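Local structure of probable manganase-dependent inorganic pyrophosphatase (Clostridium perfringens, 3L2B) at the interface of chains A and B. The protein hydrolyses inorganic pyrophosphate as a family II enzyme, and its regulatory CBS and DRTGG region, present here, binds the inhibitor AMP and the activator diadenosine tetraphosphate. Residues are numbered along the deposited sequence; one frame, centred on the assembly and turned at random. Chains: chain A/B, Probable manganase-dependent inorganic pyrophosphatase.

Contact 1: the interface of chains A and B. Residues chain A 106-107, 174-175; chain B 106, 108, 174.
B:Val106 points into chain A between the first two residues of a helix, A:Ser174 and A:Phe175, and its branched side chain can be followed atom by atom. CB lies against the hydroxyl of A:Ser174, 3.4 Å from OG. From there one methyl, CG1, passes the same hydroxyl and ends against its own twin, 4.0 Å from CG1 of A:Val106; the two valines meet tip to tip. The other methyl, CG2, turns to A:Phe175 and touches its CB at 3.7 Å, so it is the root of that side chain, and not its ring, that makes the contact. Valine suits this place because its two methyls leave CB in different directions, so that one meets the twin valine and the other the start of the phenylalanine side chain, without a long, flexible chain.

OG of A:Ser174 lies between the backbone N and the carbonyl carbon (chi1 50°), which turns it to the valine. In the other copy the torsion is -70°, and B:Ser174 offers CB, 4.1 Å from CB of A:Val106; the twin contacts thus differ in detail. Serine is small enough to let the valine approach closely. B:Ala108, equally slim, brings its methyl to 4.1 Å from OG of A:Ser174.

No direct polar bond crosses this patch. A water molecule bridges instead, held by the backbone N of A:Phe175 at 2.9 Å and, almost straight (174° at H), by that of B:Val106.

In the fold, the valine closes strand 104-106 and the serine opens helix 174-180, both within the DRTGG domain sequence; the strand end of each chain packs on the helix start of the other, and the two valines meet near the two-fold axis.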
# COMPACT_ATOMS: atom_id res chain seq x y z
N VAL A 106 0.69 17.97 0.58
CA VAL A 106 0.74 18.39 1.98
C VAL A 106 1.12 19.86 1.99
O VAL A 106 2.14 20.27 1.43
CB VAL A 106 1.76 17.57 2.78
CG1 VAL A 106 1.90 18.13 4.21
CG2 VAL A 106 1.34 16.09 2.79
N ALA A 107 0.26 20.65 2.62
CA ALA A 107 0.51 22.08 2.76
C ALA A 107 1.34 22.33 4.01
O ALA A 107 0.78 22.64 5.07
CB ALA A 107 -0.79 22.84 2.84
N SER A 174 -0.82 14.44 9.20
CA SER A 174 -0.63 14.55 7.75
C SER A 174 0.11 13.36 7.16
O SER A 174 -0.21 12.93 6.04
CB SER A 174 -0.03 15.90 7.31
OG SER A 174 1.11 16.26 8.04
N PHE A 175 1.05 12.80 7.91
CA PHE A 175 1.73 11.61 7.44
C PHE A 175 0.70 10.49 7.25
O PHE A 175 0.70 9.78 6.24
CB PHE A 175 2.82 11.14 8.43
CG PHE A 175 3.29 9.73 8.20
CD1 PHE A 175 4.09 9.41 7.12
CD2 PHE A 175 2.96 8.72 9.10
CE1 PHE A 175 4.55 8.12 6.91
CE2 PHE A 175 3.42 7.41 8.92
CZ PHE A 175 4.20 7.11 7.82
N VAL B 106 5.33 14.27 9.71
CA VAL B 106 5.54 15.35 8.74
C VAL B 106 5.61 16.64 9.51
O VAL B 106 4.72 16.95 10.29
CB VAL B 106 4.42 15.41 7.68
CG1 VAL B 106 4.58 16.63 6.80
CG2 VAL B 106 4.43 14.14 6.87
N ALA B 108 4.86 19.66 9.26
CA ALA B 108 4.02 20.67 8.58
C ALA B 108 3.87 21.97 9.40
O ALA B 108 3.49 23.01 8.87
CB ALA B 108 2.62 20.08 8.24
N SER B 174 6.40 15.87 0.17
CA SER B 174 6.07 15.23 1.44
C SER B 174 4.98 14.18 1.39
O SER B 174 4.98 13.21 2.17
CB SER B 174 5.68 16.29 2.46
OG SER B 174 6.84 17.00 2.77
O HOH W 1 2.44 13.62 10.38

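Contact 2: the interface of chains A and B. Residues chain A 56-57, 59-60, 64; chain B 30, 56-57, 59-60.
This is a two-fold helix-to-helix interface between CBS domains, in which helix 56-64 of one chain packs on its copy in the deposited dimer and probably helps to hold the two chains together through paired threonines flanked by apolar groups. At its centre like meets like: OG1 of A:Thr56 hydrogen-bonds OG1 of B:Thr56 at 2.8 Å, and OG1 of A:Thr60 bonds OG1 of B:Thr60 at 2.9 Å. Threonine suits such self-pairing, since a hydroxyl can donate or accept a hydrogen bond.

Each Thr60 hydroxyl is also placed to donate to the carbonyl O of Thr56 one turn earlier in its own helix, with OG1 of A:Thr60 2.9 Å from O of A:Thr56. The C=O...OG1 angle there is 156°, with the donor tilted 24° from the carbonyl plane. Hydrogens are not seen; at any moment one Thr60 hydroxyl would probably give its hydrogen to its twin instead. The carbonyl helps to orient the hydroxyl, and the methyl is left for apolar contact.

CG2 of A:Thr60, anti to the backbone N, lies over the six-membered ring of B:Trp30, 3.7 Å from its centroid, and also touches CG2 of B:Ile59. On the same indole face, CG of A:Met64 sits over the five-membered ring, 3.9 Å from its centroid. The methionine chain bends at chi2 (-81°) and chi3, curling its methyl CE toward CB of B:Trp30. Tryptophan offers a broad flat surface, and methionine is supple enough to follow it.

Helix 56-64 directly follows strand 50-55 in the first CBS sequence, while B:Trp30 belongs to the preceding helix 26-36.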
# COMPACT_ATOMS: atom_id res chain seq x y z
N THR A 56 -5.43 -9.13 -4.01
CA THR A 56 -4.33 -8.41 -3.34
C THR A 56 -3.20 -8.05 -4.30
O THR A 56 -2.42 -7.18 -3.99
CB THR A 56 -3.75 -9.14 -2.13
OG1 THR A 56 -3.11 -10.34 -2.55
CG2 THR A 56 -4.85 -9.45 -1.10
N SER A 57 -3.14 -8.68 -5.47
CA SER A 57 -2.20 -8.28 -6.52
C SER A 57 -2.53 -6.91 -7.13
O SER A 57 -1.64 -6.10 -7.36
CB SER A 57 -2.14 -9.33 -7.62
OG SER A 57 -3.29 -9.30 -8.45
N ILE A 59 -4.35 -4.57 -5.53
CA ILE A 59 -4.26 -3.64 -4.41
C ILE A 59 -2.78 -3.29 -4.19
O ILE A 59 -2.42 -2.12 -4.08
CB ILE A 59 -4.80 -4.24 -3.08
CG1 ILE A 59 -6.31 -4.56 -3.18
CG2 ILE A 59 -4.54 -3.26 -1.91
CD1 ILE A 59 -6.95 -5.07 -1.88
N THR A 60 -1.93 -4.32 -4.17
CA THR A 60 -0.50 -4.08 -3.95
C THR A 60 0.08 -3.20 -5.06
O THR A 60 0.80 -2.24 -4.79
CB THR A 60 0.30 -5.36 -3.83
OG1 THR A 60 -0.12 -6.08 -2.68
CG2 THR A 60 1.79 -5.06 -3.73
N MET A 64 1.64 0.31 -4.16
CA MET A 64 3.09 0.44 -4.39
C MET A 64 3.43 1.45 -5.48
O MET A 64 4.61 1.79 -5.67
CB MET A 64 3.73 -0.88 -4.76
CG MET A 64 3.54 -2.01 -3.76
SD MET A 64 4.66 -2.00 -2.36
CE MET A 64 6.30 -2.06 -3.11
N TRP B 30 9.06 -6.10 -4.33
CA TRP B 30 7.90 -6.01 -5.23
C TRP B 30 8.38 -5.88 -6.67
O TRP B 30 7.84 -6.53 -7.55
CB TRP B 30 6.96 -4.88 -4.84
CG TRP B 30 5.85 -4.61 -5.80
CD1 TRP B 30 5.64 -3.47 -6.48
CD2 TRP B 30 4.78 -5.51 -6.18
NE1 TRP B 30 4.52 -3.58 -7.26
CE2 TRP B 30 3.97 -4.81 -7.10
CE3 TRP B 30 4.44 -6.82 -5.84
CZ2 TRP B 30 2.84 -5.38 -7.68
CZ3 TRP B 30 3.32 -7.38 -6.41
CH2 TRP B 30 2.53 -6.66 -7.33
N THR B 56 1.88 -10.93 -1.89
CA THR B 56 1.05 -9.72 -1.92
C THR B 56 -0.01 -9.79 -0.83
O THR B 56 -0.56 -8.78 -0.44
CB THR B 56 0.41 -9.43 -3.32
OG1 THR B 56 -0.54 -10.45 -3.66
CG2 THR B 56 1.52 -9.35 -4.41
N SER B 57 -0.27 -10.99 -0.30
CA SER B 57 -1.15 -11.08 0.87
C SER B 57 -0.44 -10.45 2.06
O SER B 57 -1.02 -9.61 2.74
CB SER B 57 -1.64 -12.51 1.16
OG SER B 57 -0.62 -13.37 1.69
N ILE B 59 2.02 -8.19 1.85
CA ILE B 59 2.28 -6.77 1.57
C ILE B 59 1.01 -5.92 1.80
O ILE B 59 1.06 -4.85 2.44
CB ILE B 59 2.81 -6.56 0.14
CG1 ILE B 59 4.17 -7.24 -0.02
CG2 ILE B 59 2.94 -5.06 -0.21
CD1 ILE B 59 4.60 -7.39 -1.49
N THR B 60 -0.13 -6.42 1.34
CA THR B 60 -1.41 -5.71 1.47
C THR B 60 -1.81 -5.64 2.91
O THR B 60 -2.26 -4.60 3.39
CB THR B 60 -2.51 -6.39 0.65
OG1 THR B 60 -2.21 -6.23 -0.73
CG2 THR B 60 -3.88 -5.81 0.94

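Contact 1 and contact 2 lie about 25 Å apart, measured between the centres of their C-alpha atoms, and share no residue or secondary-structure element. Both join the same two chains, so they form separate parts of one two-fold interface: contact 1 through the DRTGG region, contact 2 through the first CBS region. Points of attachment this far apart should restrict how one chain can turn against the other. A:Ser57 of contact 2 also belongs to the pocket for diadenosine tetraphosphate, so activator binding could plausibly be felt at the CBS interface and passed on along the dimer.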